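Local coordinates for McyG protein (Microcystis aeruginosa PCC 7806, PDB 4R0M) that binds phenylalanyl-adenylate and probably activates the starter acid of microcystin synthesis for transfer to its own peptidyl carrier domain, at residues Q46-L51 with C242-V247; E451-I456 with V534-L539; V464-A469 with L521-V526. One frame throughout, in Å; residues are numbered along the deposited sequence.

Interaction 1. Residues Q46-L51 with C242-V247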
loop_
_atom_site.group_PDB
_atom_site.type_symbol
_atom_site.label_atom_id
_atom_site.label_comp_id
_atom_site.label_asym_id
_atom_site.label_seq_id
_atom_site.Cartn_x
_atom_site.Cartn_y
_atom_site.Cartn_z
ATOM N N GLN A 46 6.839 -11.174 20.674
ATOM C CA GLN A 46 7.587 -12.298 20.135
ATOM C C GLN A 46 8.963 -11.784 19.733
ATOM O O GLN A 46 9.097 -11.061 18.743
ATOM C CB GLN A 46 6.856 -12.902 18.930
ATOM C CG GLN A 46 7.475 -14.183 18.385
ATOM C CD GLN A 46 6.756 -14.725 17.158
ATOM O OE1 GLN A 46 6.359 -13.971 16.264
ATOM N NE2 GLN A 46 6.599 -16.045 17.102
ATOM N N SER A 47 9.980 -12.144 20.515
ATOM C CA SER A 47 11.363 -11.759 20.216
ATOM C C SER A 47 11.814 -12.383 18.899
ATOM O O SER A 47 11.249 -13.384 18.455
ATOM C CB SER A 47 12.305 -12.173 21.353
ATOM O OG SER A 47 12.554 -13.571 21.339
ATOM N N TYR A 48 12.832 -11.790 18.280
ATOM C CA TYR A 48 13.356 -12.299 17.011
ATOM C C TYR A 48 13.841 -13.745 17.109
ATOM O O TYR A 48 13.764 -14.497 16.134
ATOM C CB TYR A 48 14.452 -11.387 16.467
ATOM C CG TYR A 48 13.935 -10.071 15.936
ATOM C CD1 TYR A 48 12.933 -10.035 14.962
ATOM C CD2 TYR A 48 14.448 -8.863 16.395
ATOM C CE1 TYR A 48 12.453 -8.833 14.471
ATOM C CE2 TYR A 48 13.977 -7.653 15.907
ATOM C CZ TYR A 48 12.980 -7.645 14.946
ATOM O OH TYR A 48 12.504 -6.448 14.452
ATOM N N GLN A 49 14.320 -14.122 18.295
ATOM C CA GLN A 49 14.691 -15.502 18.600
ATOM C C GLN A 49 13.470 -16.429 18.570
ATOM O O GLN A 49 13.533 -17.521 18.001
ATOM C CB GLN A 49 15.399 -15.575 19.964
ATOM C CG GLN A 49 15.892 -16.963 20.366
ATOM C CD GLN A 49 16.942 -17.519 19.419
ATOM O OE1 GLN A 49 16.676 -18.454 18.661
ATOM N NE2 GLN A 49 18.140 -16.939 19.449
ATOM N N ASP A 50 12.371 -15.985 19.184
ATOM C CA ASP A 50 11.113 -16.742 19.193
ATOM C C ASP A 50 10.529 -16.878 17.788
ATOM O O ASP A 50 10.042 -17.947 17.416
ATOM C CB ASP A 50 10.079 -16.084 20.112
ATOM C CG ASP A 50 10.482 -16.111 21.575
ATOM O OD1 ASP A 50 10.668 -17.214 22.132
ATOM O OD2 ASP A 50 10.586 -15.023 22.178
ATOM N N LEU A 51 10.577 -15.789 17.021
ATOM C CA LEU A 51 10.101 -15.781 15.639
ATOM C C LEU A 51 10.866 -16.803 14.801
ATOM O O LEU A 51 10.265 -17.613 14.089
ATOM C CB LEU A 51 10.230 -14.377 15.032
ATOM C CG LEU A 51 10.037 -14.211 13.518
ATOM C CD1 LEU A 51 8.579 -14.390 13.116
ATOM C CD2 LEU A 51 10.552 -12.856 13.061
ATOM N N CYS A 242 15.583 -3.868 15.285
ATOM C CA CYS A 242 14.841 -2.949 16.143
ATOM C C CYS A 242 13.455 -3.502 16.465
ATOM O O CYS A 242 13.021 -4.486 15.869
ATOM C CB CYS A 242 14.734 -1.570 15.487
ATOM S SG CYS A 242 13.556 -1.450 14.120
ATOM N N ASP A 243 12.769 -2.868 17.413
ATOM C CA ASP A 243 11.399 -3.241 17.750
ATOM C C ASP A 243 10.428 -2.882 16.628
ATOM O O ASP A 243 10.497 -1.785 16.062
ATOM C CB ASP A 243 10.961 -2.572 19.055
ATOM C CG ASP A 243 11.399 -3.344 20.288
ATOM O OD1 ASP A 243 11.433 -4.592 20.244
ATOM O OD2 ASP A 243 11.696 -2.695 21.313
ATOM N N GLN A 244 9.542 -3.820 16.300
ATOM C CA GLN A 244 8.481 -3.574 15.320
ATOM C C GLN A 244 7.101 -3.942 15.861
ATOM O O GLN A 244 6.932 -4.956 16.544
ATOM C CB GLN A 244 8.763 -4.266 13.975
ATOM C CG GLN A 244 8.771 -5.787 13.995
ATOM C CD GLN A 244 8.975 -6.379 12.612
ATOM O OE1 GLN A 244 8.027 -6.527 11.836
ATOM N NE2 GLN A 244 10.218 -6.736 12.301
ATOM N N ILE A 245 6.124 -3.099 15.548
ATOM C CA ILE A 245 4.756 -3.267 16.026
ATOM C C ILE A 245 3.807 -3.396 14.837
ATOM O O ILE A 245 3.937 -2.671 13.847
ATOM C CB ILE A 245 4.327 -2.091 16.930
ATOM C CG1 ILE A 245 5.391 -1.828 18.003
ATOM C CG2 ILE A 245 2.977 -2.372 17.579
ATOM C CD1 ILE A 245 5.360 -0.431 18.583
ATOM N N HIS A 246 2.865 -4.331 14.942
ATOM C CA HIS A 246 1.862 -4.539 13.905
ATOM C C HIS A 246 0.468 -4.529 14.465
ATOM O O HIS A 246 0.130 -5.318 15.354
ATOM C CB HIS A 246 2.146 -5.816 13.128
ATOM C CG HIS A 246 3.396 -5.739 12.289
ATOM N ND1 HIS A 246 3.410 -5.182 11.063
ATOM C CD2 HIS A 246 4.703 -6.147 12.551
ATOM C CE1 HIS A 246 4.654 -5.241 10.560
ATOM N NE2 HIS A 246 5.445 -5.830 11.472
ATOM N N VAL A 247 -0.343 -3.613 13.941
ATOM C CA VAL A 247 -1.717 -3.400 14.390
ATOM C C VAL A 247 -2.659 -3.732 13.231
ATOM O O VAL A 247 -2.366 -3.372 12.090
ATOM C CB VAL A 247 -1.938 -1.927 14.815
ATOM C CG1 VAL A 247 -3.212 -1.777 15.638
ATOM C CG2 VAL A 247 -0.743 -1.399 15.598
#

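Interaction 2. Residues E451-I456 with V534-L539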
loop_
_atom_site.group_PDB
_atom_site.type_symbol
_atom_site.label_atom_id
_atom_site.label_comp_id
_atom_site.label_asym_id
_atom_site.label_seq_id
_atom_site.Cartn_x
_atom_site.Cartn_y
_atom_site.Cartn_z
ATOM N N GLU A 451 -6.779 16.913 -5.789
ATOM C CA GLU A 451 -7.305 18.231 -5.422
ATOM C C GLU A 451 -8.826 18.204 -5.383
ATOM O O GLU A 451 -9.439 18.626 -4.399
ATOM C CB GLU A 451 -6.859 19.294 -6.424
ATOM C CG GLU A 451 -5.439 19.800 -6.253
ATOM C CD GLU A 451 -5.107 20.897 -7.248
ATOM O OE1 GLU A 451 -5.822 21.925 -7.271
ATOM O OE2 GLU A 451 -4.135 20.731 -8.013
ATOM N N LEU A 452 -9.422 17.701 -6.464
ATOM C CA LEU A 452 -10.871 17.558 -6.568
ATOM C C LEU A 452 -11.413 16.729 -5.415
ATOM O O LEU A 452 -12.330 17.159 -4.715
ATOM C CB LEU A 452 -11.255 16.932 -7.911
ATOM C CG LEU A 452 -11.020 17.784 -9.163
ATOM C CD1 LEU A 452 -10.854 16.905 -10.395
ATOM C CD2 LEU A 452 -12.139 18.801 -9.361
ATOM N N GLU A 453 -10.813 15.556 -5.208
ATOM C CA GLU A 453 -11.198 14.646 -4.129
ATOM C C GLU A 453 -11.075 15.281 -2.746
ATOM O O GLU A 453 -11.977 15.140 -1.921
ATOM C CB GLU A 453 -10.388 13.350 -4.203
ATOM C CG GLU A 453 -10.861 12.393 -5.287
ATOM C CD GLU A 453 -9.753 11.515 -5.839
ATOM O OE1 GLU A 453 -8.756 11.268 -5.126
ATOM O OE2 GLU A 453 -9.882 11.067 -6.995
ATOM N N THR A 454 -9.970 15.987 -2.501
ATOM C CA THR A 454 -9.765 16.682 -1.226
ATOM C C THR A 454 -10.852 17.736 -1.022
ATOM O O THR A 454 -11.442 17.825 0.058
ATOM C CB THR A 454 -8.370 17.341 -1.138
ATOM O OG1 THR A 454 -7.359 16.367 -1.421
ATOM C CG2 THR A 454 -8.123 17.923 0.251
ATOM N N THR A 455 -11.116 18.514 -2.072
ATOM C CA THR A 455 -12.145 19.556 -2.047
ATOM C C THR A 455 -13.522 18.971 -1.731
ATOM O O THR A 455 -14.260 19.519 -0.909
ATOM C CB THR A 455 -12.188 20.336 -3.376
ATOM O OG1 THR A 455 -10.866 20.763 -3.720
ATOM C CG2 THR A 455 -13.092 21.557 -3.263
ATOM N N ILE A 456 -13.849 17.852 -2.378
ATOM C CA ILE A 456 -15.097 17.129 -2.126
ATOM C C ILE A 456 -15.168 16.657 -0.673
ATOM O O ILE A 456 -16.207 16.788 -0.023
ATOM C CB ILE A 456 -15.252 15.915 -3.072
ATOM C CG1 ILE A 456 -15.339 16.373 -4.530
ATOM C CG2 ILE A 456 -16.487 15.094 -2.716
ATOM C CD1 ILE A 456 -14.827 15.350 -5.521
ATOM N N VAL A 534 -8.265 3.983 -3.430
ATOM C CA VAL A 534 -9.362 3.809 -4.380
ATOM C C VAL A 534 -8.797 3.581 -5.782
ATOM O O VAL A 534 -8.073 4.426 -6.313
ATOM C CB VAL A 534 -10.319 5.027 -4.385
ATOM C CG1 VAL A 534 -11.386 4.882 -5.460
ATOM C CG2 VAL A 534 -10.971 5.212 -3.023
ATOM N N GLN A 535 -9.110 2.425 -6.362
ATOM C CA GLN A 535 -8.689 2.123 -7.729
ATOM C C GLN A 535 -9.710 2.662 -8.735
ATOM O O GLN A 535 -10.799 2.105 -8.912
ATOM C CB GLN A 535 -8.394 0.626 -7.922
ATOM C CG GLN A 535 -9.270 -0.316 -7.109
ATOM C CD GLN A 535 -8.626 -1.670 -6.855
ATOM O OE1 GLN A 535 -7.506 -1.941 -7.291
ATOM N NE2 GLN A 535 -9.339 -2.528 -6.137
ATOM N N LYS A 536 -9.331 3.765 -9.375
ATOM C CA LYS A 536 -10.220 4.545 -10.231
ATOM C C LYS A 536 -10.537 3.867 -11.559
ATOM O O LYS A 536 -11.559 4.165 -12.183
ATOM C CB LYS A 536 -9.626 5.935 -10.476
ATOM C CG LYS A 536 -9.486 6.777 -9.219
ATOM C CD LYS A 536 -8.636 8.009 -9.474
ATOM C CE LYS A 536 -8.184 8.631 -8.166
ATOM N NZ LYS A 536 -7.110 9.637 -8.386
ATOM N N SER A 537 -9.656 2.962 -11.985
ATOM C CA SER A 537 -9.860 2.190 -13.209
ATOM C C SER A 537 -11.104 1.304 -13.124
ATOM O O SER A 537 -11.906 1.265 -14.058
ATOM C CB SER A 537 -8.624 1.347 -13.520
ATOM O OG SER A 537 -7.506 2.180 -13.770
ATOM N N LYS A 538 -11.260 0.611 -11.996
ATOM C CA LYS A 538 -12.420 -0.251 -11.760
ATOM C C LYS A 538 -13.725 0.544 -11.681
ATOM O O LYS A 538 -14.773 0.067 -12.121
ATOM C CB LYS A 538 -12.233 -1.088 -10.491
ATOM C CG LYS A 538 -11.286 -2.267 -10.650
ATOM C CD LYS A 538 -11.193 -3.078 -9.364
ATOM C CE LYS A 538 -10.303 -4.303 -9.526
ATOM N NZ LYS A 538 -10.922 -5.351 -10.389
ATOM N N LEU A 539 -13.651 1.751 -11.122
ATOM C CA LEU A 539 -14.811 2.636 -11.033
ATOM C C LEU A 539 -15.186 3.233 -12.387
ATOM O O LEU A 539 -16.371 3.406 -12.681
ATOM C CB LEU A 539 -14.584 3.748 -10.006
ATOM C CG LEU A 539 -14.889 3.415 -8.544
ATOM C CD1 LEU A 539 -14.444 4.548 -7.636
ATOM C CD2 LEU A 539 -16.367 3.111 -8.327
#

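Interaction 3. Residues V464-A469 with L521-V526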
loop_
_atom_site.group_PDB
_atom_site.type_symbol
_atom_site.label_atom_id
_atom_site.label_comp_id
_atom_site.label_asym_id
_atom_site.label_seq_id
_atom_site.Cartn_x
_atom_site.Cartn_y
_atom_site.Cartn_z
ATOM N N VAL A 464 -14.786 10.356 4.225
ATOM C CA VAL A 464 -13.402 10.398 3.803
ATOM C C VAL A 464 -12.829 9.026 3.465
ATOM O O VAL A 464 -13.011 8.082 4.187
ATOM C CB VAL A 464 -12.555 11.111 4.858
ATOM C CG1 VAL A 464 -11.069 10.945 4.622
ATOM C CG2 VAL A 464 -12.880 12.579 4.890
ATOM N N SER A 465 -12.086 8.986 2.376
ATOM C CA SER A 465 -11.432 7.809 1.838
ATOM C C SER A 465 -12.243 6.921 0.897
ATOM O O SER A 465 -11.796 5.887 0.511
ATOM C CB SER A 465 -10.892 6.951 2.953
ATOM O OG SER A 465 -11.903 6.238 3.578
ATOM N N TYR A 466 -13.424 7.365 0.518
ATOM C CA TYR A 466 -14.267 6.676 -0.437
ATOM C C TYR A 466 -14.582 7.476 -1.677
ATOM O O TYR A 466 -15.553 7.221 -2.321
ATOM C CB TYR A 466 -15.569 6.275 0.209
ATOM C CG TYR A 466 -15.441 5.361 1.362
ATOM C CD1 TYR A 466 -15.368 4.024 1.181
ATOM C CD2 TYR A 466 -15.406 5.839 2.631
ATOM C CE1 TYR A 466 -15.247 3.177 2.228
ATOM C CE2 TYR A 466 -15.289 4.996 3.686
ATOM C CZ TYR A 466 -15.217 3.664 3.464
ATOM O OH TYR A 466 -15.112 2.813 4.496
ATOM N N THR A 467 -13.783 8.480 -1.971
ATOM C CA THR A 467 -14.091 9.429 -3.000
ATOM C C THR A 467 -13.173 9.284 -4.182
ATOM O O THR A 467 -12.063 8.938 -4.020
ATOM C CB THR A 467 -14.031 10.840 -2.451
ATOM O OG1 THR A 467 -14.910 10.942 -1.356
ATOM C CG2 THR A 467 -14.462 11.790 -3.453
ATOM N N ALA A 468 -13.677 9.486 -5.384
ATOM C CA ALA A 468 -12.878 9.400 -6.605
ATOM C C ALA A 468 -13.325 10.420 -7.649
ATOM O O ALA A 468 -14.514 10.727 -7.766
ATOM C CB ALA A 468 -12.934 7.995 -7.182
ATOM N N ALA A 469 -12.360 10.942 -8.399
ATOM C CA ALA A 469 -12.635 11.850 -9.500
ATOM C C ALA A 469 -11.886 11.390 -10.748
ATOM O O ALA A 469 -10.664 11.225 -10.726
ATOM C CB ALA A 469 -12.243 13.271 -9.126
ATOM N N LEU A 521 -22.267 5.801 -3.281
ATOM C CA LEU A 521 -21.963 4.378 -3.258
ATOM C C LEU A 521 -21.919 3.800 -1.854
ATOM O O LEU A 521 -21.480 4.460 -0.908
ATOM C CB LEU A 521 -20.643 4.096 -3.977
ATOM C CG LEU A 521 -20.734 3.735 -5.459
ATOM C CD1 LEU A 521 -19.355 3.783 -6.096
ATOM C CD2 LEU A 521 -21.365 2.360 -5.644
ATOM N N GLU A 522 -22.393 2.564 -1.730
ATOM C CA GLU A 522 -22.247 1.796 -0.499
ATOM C C GLU A 522 -20.768 1.504 -0.275
ATOM O O GLU A 522 -20.049 1.142 -1.212
ATOM C CB GLU A 522 -23.074 0.498 -0.535
ATOM C CG GLU A 522 -23.239 -0.145 -1.908
ATOM C CD GLU A 522 -24.338 0.499 -2.745
ATOM O OE1 GLU A 522 -24.020 1.011 -3.842
ATOM O OE2 GLU A 522 -25.515 0.499 -2.311
ATOM N N ARG A 523 -20.328 1.681 0.970
ATOM C CA ARG A 523 -18.914 1.571 1.350
ATOM C C ARG A 523 -18.268 0.277 0.862
ATOM O O ARG A 523 -17.115 0.283 0.430
ATOM C CB ARG A 523 -18.745 1.696 2.870
ATOM C CG ARG A 523 -19.400 2.927 3.484
ATOM C CD ARG A 523 -19.083 3.085 4.965
ATOM N NE ARG A 523 -19.454 1.914 5.763
ATOM C CZ ARG A 523 -18.588 1.114 6.383
ATOM N NH1 ARG A 523 -17.282 1.350 6.317
ATOM N NH2 ARG A 523 -19.029 0.075 7.080
ATOM N N ASN A 524 -19.029 -0.815 0.916
ATOM C CA ASN A 524 -18.548 -2.147 0.543
ATOM C C ASN A 524 -18.314 -2.346 -0.955
ATOM O O ASN A 524 -17.708 -3.339 -1.362
ATOM C CB ASN A 524 -19.510 -3.225 1.063
ATOM C CG ASN A 524 -19.533 -3.320 2.581
ATOM O OD1 ASN A 524 -18.998 -2.461 3.287
ATOM N ND2 ASN A 524 -20.165 -4.373 3.091
ATOM N N LEU A 525 -18.795 -1.408 -1.768
ATOM C CA LEU A 525 -18.691 -1.529 -3.222
ATOM C C LEU A 525 -17.654 -0.601 -3.858
ATOM O O LEU A 525 -17.391 -0.695 -5.061
ATOM C CB LEU A 525 -20.066 -1.353 -3.887
ATOM C CG LEU A 525 -20.944 -2.590 -4.162
ATOM C CD1 LEU A 525 -20.299 -3.526 -5.179
ATOM C CD2 LEU A 525 -21.320 -3.347 -2.889
ATOM N N VAL A 526 -17.065 0.286 -3.057
ATOM C CA VAL A 526 -15.973 1.140 -3.530
ATOM C C VAL A 526 -14.689 0.308 -3.596
ATOM O O VAL A 526 -14.173 -0.112 -2.557
ATOM C CB VAL A 526 -15.768 2.382 -2.631
ATOM C CG1 VAL A 526 -14.657 3.267 -3.179
ATOM C CG2 VAL A 526 -17.061 3.176 -2.507
#

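Interaction 1. Residues Q46-L51 with C242-V247
Tyr48 meets Cys242 and Gln244 chiefly through its phenolic oxygen, which gives one hydrogen bond and takes another. Tyr48 OH donates to the backbone O of Cys242, a very short bond at 2.5 Å. In return Gln244 NE2 donates to Tyr48 OH over 3.2 Å, with an almost straight N-H...O angle of 175°, and has a second, weak bond to Gly234 O. Both partners lie at the edge of the phenol, in its plane, while the Gln244 amide is turned steeply against that ring. Gln244 CG lies between backbone N and carbonyl carbon (chi1 65°), and the chain beyond it extends toward the phenol. At the far end of the amide, His246 NE2 donates to a lone pair of Gln244 OE1 at 2.7 Å. A chain of hydrogen bonds thus runs from Asn220 through His246, Gln244 and Tyr48 to the Cys242 carbonyl. Behind Tyr48, Ser47 OG accepts from Asp50 N at 3.2 Å and donates to Asp50 OD2, which also takes a weak bond from Ser47 N (3.4 Å). The arrangement joins this capping box, at the N terminus of helix 48-64, to parallel strand 243-246, near one edge of the large mixed sheet of this AMP-binding (ANL) fold.

Interaction 2. Residues E451-I456 with V534-L539
Glu453 and Lys536 stretch toward each other from opposite directions, one from helix 449-457 and the other from the first turn of helix 536-545. The backbones stay well apart, the closest CA pair being Glu453 and Val534 at 11.0 Å, and the two long side chains bridge the interval between them. Each starts with CG anti to its own carbonyl carbon (chi1 -77° in Glu453, -63° in Lys536) and then runs extended, which carries the charged groups far out from their helices. They meet at one carboxylate oxygen. Glu453 OE2 forms a salt bridge with Lys536 NZ at 3.4 Å, yet the methylene next to the ammonium comes nearer, with Lys536 CE 3.2 Å from the same OE2. The end of the lysine therefore passes alongside OE2 instead of pointing its nitrogen straight at it. The second oxygen is more distant, Glu453 OE1 lying 4.0 Å from Lys536 NZ. The stronger polar partner of Glu453 OE2 is the backbone N-H of Ala469 of strand 468-474, and this bond ties the carboxylate to the neighbouring sheet. Lys536 itself lies just past the last residue that lines the adenylate pocket, its side chain about 9 Å from the ligand. With an amide N-H and an ammonium group both drawn to OE2, the carboxylate is likely to stay ionised, but a long, off-centre bridge between partly exposed groups probably adds a modest electrostatic attraction and not a rigid clamp.

Interaction 3. Residues V464-A469 with L521-V526
With CG beside the backbone N (chi1 -61°), Tyr466 swings its ring onto Arg523 and Val526, and a bend at chi3 (-56°) turns the Arg523 chain back so that the guanidinium comes to the phenol oxygen. Arg523 NH1 then donates to Tyr466 OH at 3.2 Å, with a bent N-H...O angle of 141°. The hydroxyl sits at the edge of the guanidinium and near its plane, while the ring stands almost perpendicular to that plane. Further back the contact is apolar: Arg523 CB lies 3.9 Å from Tyr466 CE1, and Arg523 CG rests over one face of the ring, offset toward its rim. Nearer the ring's attachment to CB, Val526 crosses at about a right angle, its CG2 4.1 Å from Tyr466 CD1. The contact links the run into strand 468-474 to the loop after strand 517-520. Shortened to an alanine, this residue would offer no hydroxyl or ring, and Arg523 would probably be freer to turn, with Lys528 left without its aromatic partner and a gap beside Val526. The ring thus gives apolar cover to Val526 and a cation-pi surface to Lys528, while its oxygen probably steers the exposed arginine only loosely.

Overall arrangement
Following the chain from the N terminus, interaction 1 comes first: it closes a loop of 190 residues and ties the start of helix 48-64 to strand 243-246 of the large mixed sheet. The chain then runs on for some 200 residues before interaction 2 opens at helix 449-457. Its loop, closed at helix 536-545, encloses interaction 3, which links the approach to strand 468-474 with the loop after strand 517-520. These nested contacts lie about 9 Å apart between centres and share packing, Leu539 CD2 coming within 3.8 Å of Leu521 CD1. Together they gather helices and loops around the small three-stranded sheet, while interaction 1 lies across the chain's centre, about 36 and 34 Å away between centres.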